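Local coordinates for putative MAR1 (Leishmania donovani, PDB 1X9G), which is of unknown function but is a member of the isochorismatase superfamily, and may act as a ribonuclease, at residues 127-130 / 134-137. Sequence-based numbering, arbitrary orientation.
Sequences DLLD and RVFL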
ATOM      1  N   ASP A 127      12.478   3.697  17.000  1.00 56.70           N
ATOM      2  CA  ASP A 127      13.599   3.451  17.967  1.00 56.98           C
ATOM      3  C   ASP A 127      13.945   1.955  18.122  1.00 56.69           C
ATOM      4  O   ASP A 127      15.104   1.562  18.005  1.00 55.50           O
ATOM      5  CB  ASP A 127      13.331   4.070  19.349  1.00 56.94           C
ATOM      6  CG  ASP A 127      13.366   5.622  19.365  1.00 57.99           C
ATOM      7  OD1 ASP A 127      12.691   6.175  20.254  1.00 58.18           O
ATOM      8  OD2 ASP A 127      14.055   6.296  18.545  1.00 56.67           O
ATOM      9  N   LEU A 128      12.935   1.131  18.367  1.00 57.10           N
ATOM     10  CA  LEU A 128      13.099  -0.313  18.297  1.00 57.40           C
ATOM     11  C   LEU A 128      13.808  -0.771  17.028  1.00 58.52           C
ATOM     12  O   LEU A 128      14.729  -1.589  17.096  1.00 58.20           O
ATOM     13  CB  LEU A 128      11.746  -0.985  18.398  1.00 57.25           C
ATOM     14  CG  LEU A 128      11.191  -1.407  19.770  1.00 59.44           C
ATOM     15  CD1 LEU A 128      12.143  -1.056  20.959  1.00 54.11           C
ATOM     16  CD2 LEU A 128       9.716  -0.938  19.989  1.00 55.40           C
ATOM     17  N   LEU A 129      13.409  -0.236  15.860  1.00 59.38           N
ATOM     18  CA  LEU A 129      14.035  -0.671  14.622  1.00 59.68           C
ATOM     19  C   LEU A 129      15.497  -0.324  14.612  1.00 61.24           C
ATOM     20  O   LEU A 129      16.311  -1.149  14.237  1.00 62.11           O
ATOM     21  CB  LEU A 129      13.321  -0.162  13.342  1.00 59.01           C
ATOM     22  CG  LEU A 129      11.975  -0.833  13.032  1.00 54.98           C
ATOM     23  CD1 LEU A 129      11.254  -0.173  11.869  1.00 51.71           C
ATOM     24  CD2 LEU A 129      12.015  -2.363  12.900  1.00 50.90           C
ATOM     25  N   ASP A 130      15.822   0.894  15.021  1.00 63.31           N
ATOM     26  CA  ASP A 130      17.209   1.311  15.230  1.00 65.59           C
ATOM     27  C   ASP A 130      18.015   0.458  16.217  1.00 65.75           C
ATOM     28  O   ASP A 130      19.236   0.394  16.107  1.00 65.56           O
ATOM     29  CB  ASP A 130      17.267   2.783  15.595  1.00 65.78           C
ATOM     30  CG  ASP A 130      17.147   3.654  14.366  1.00 71.20           C
ATOM     31  OD1 ASP A 130      16.007   3.948  13.901  1.00 75.74           O
ATOM     32  OD2 ASP A 130      18.217   3.985  13.801  1.00 78.69           O
ATOM     33  N   ARG A 134      13.104  -7.107  15.985  1.00 60.76           N
ATOM     34  CA  ARG A 134      11.989  -7.232  15.049  1.00 59.47           C
ATOM     35  C   ARG A 134      10.756  -6.699  15.757  1.00 58.08           C
ATOM     36  O   ARG A 134      10.499  -7.053  16.925  1.00 58.08           O
ATOM     37  CB  ARG A 134      11.735  -8.650  14.537  1.00 59.82           C
ATOM     38  CG  ARG A 134      12.932  -9.563  14.494  1.00 61.78           C
ATOM     39  CD  ARG A 134      13.173 -10.276  13.184  1.00 63.61           C
ATOM     40  NE  ARG A 134      11.992 -10.531  12.349  1.00 67.94           N
ATOM     41  CZ  ARG A 134      11.431 -11.728  12.160  1.00 67.56           C
ATOM     42  NH1 ARG A 134      11.903 -12.809  12.792  1.00 67.68           N
ATOM     43  NH2 ARG A 134      10.374 -11.838  11.359  1.00 65.47           N
ATOM     44  N   VAL A 135       9.993  -5.838  15.080  1.00 55.09           N
ATOM     45  CA  VAL A 135       8.761  -5.386  15.677  1.00 52.36           C
ATOM     46  C   VAL A 135       7.463  -5.895  15.024  1.00 51.84           C
ATOM     47  O   VAL A 135       7.362  -5.992  13.799  1.00 52.13           O
ATOM     48  CB  VAL A 135       8.805  -3.875  16.176  1.00 52.62           C
ATOM     49  CG1 VAL A 135      10.085  -3.179  15.855  1.00 49.06           C
ATOM     50  CG2 VAL A 135       7.568  -3.105  15.820  1.00 49.56           C
ATOM     51  N   PHE A 136       6.516  -6.291  15.877  1.00 51.21           N
ATOM     52  CA  PHE A 136       5.249  -6.900  15.482  1.00 51.20           C
ATOM     53  C   PHE A 136       4.137  -6.199  16.174  1.00 51.89           C
ATOM     54  O   PHE A 136       4.210  -5.965  17.383  1.00 51.91           O
ATOM     55  CB  PHE A 136       5.206  -8.382  15.855  1.00 51.26           C
ATOM     56  CG  PHE A 136       6.355  -9.157  15.314  1.00 52.36           C
ATOM     57  CD1 PHE A 136       7.563  -9.200  16.014  1.00 53.21           C
ATOM     58  CD2 PHE A 136       6.245  -9.828  14.087  1.00 54.64           C
ATOM     59  CE1 PHE A 136       8.650  -9.927  15.491  1.00 53.61           C
ATOM     60  CE2 PHE A 136       7.307 -10.529  13.545  1.00 52.50           C
ATOM     61  CZ  PHE A 136       8.511 -10.595  14.259  1.00 53.63           C
ATOM     62  N   LEU A 137       3.103  -5.842  15.418  1.00 52.16           N
ATOM     63  CA  LEU A 137       2.120  -4.907  15.922  1.00 53.61           C
ATOM     64  C   LEU A 137       0.741  -5.460  15.648  1.00 54.41           C
ATOM     65  O   LEU A 137       0.408  -5.706  14.526  1.00 54.33           O
ATOM     66  CB  LEU A 137       2.317  -3.519  15.235  1.00 53.73           C
ATOM     67  CG  LEU A 137       3.652  -2.800  15.500  1.00 53.30           C
ATOM     68  CD1 LEU A 137       4.274  -2.354  14.256  1.00 53.13           C
ATOM     69  CD2 LEU A 137       3.441  -1.612  16.454  1.00 53.73           C
TER
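The main chain of Val135 is hydrogen-bonded to both Asn163 and Glu165; these bonds tie it to strand 164-167, and its side chain faces Leu128 and Leu129 at the C-terminal end of helix 117-130. No hydrogen bond joins 127-130 to 134-137; the two segments meet through aliphatic carbon alone. One methyl of Val135 serves both leucines. CG1 lies 3.6 Å from Leu129 CD2 and 3.7 Å from Leu128 CB, so it touches the end of one leucine and the root of the other. Leu129 reaches it with CG anti to its own carbonyl carbon (chi1 -73°), which swings the CD2 branch over to the valine, and the two side chains cross at about a right angle. On Val135 itself, as modelled, CG1 nearly eclipses the backbone N (chi1 4°), with this methyl toward the helix. The segments belong to a beta-alpha-beta crossover in which helix 117-130 links the parallel strands 109-115 and 134-143, within a six-stranded sheet of order 3-2-1-4-5-6. The CA atoms of Leu129 and Arg134, the nearest pair, are 6.9 Å apart where the chain turns back from helix to strand. Further along the strand, Leu137 CD1 packs 3.7 Å from Val135 CG2, extending the apolar surface on which Val125 of the same helix also rests. Arg134 and Phe136 leave the strand on its other side, where Phe136 CZ sits 3.6 Å above the guanidinium plane of Arg134, displaced toward the rim of that group. Leu129 also packs on Arg11 of a neighbouring subunit, bringing this corner of the crossover to the assembly interface.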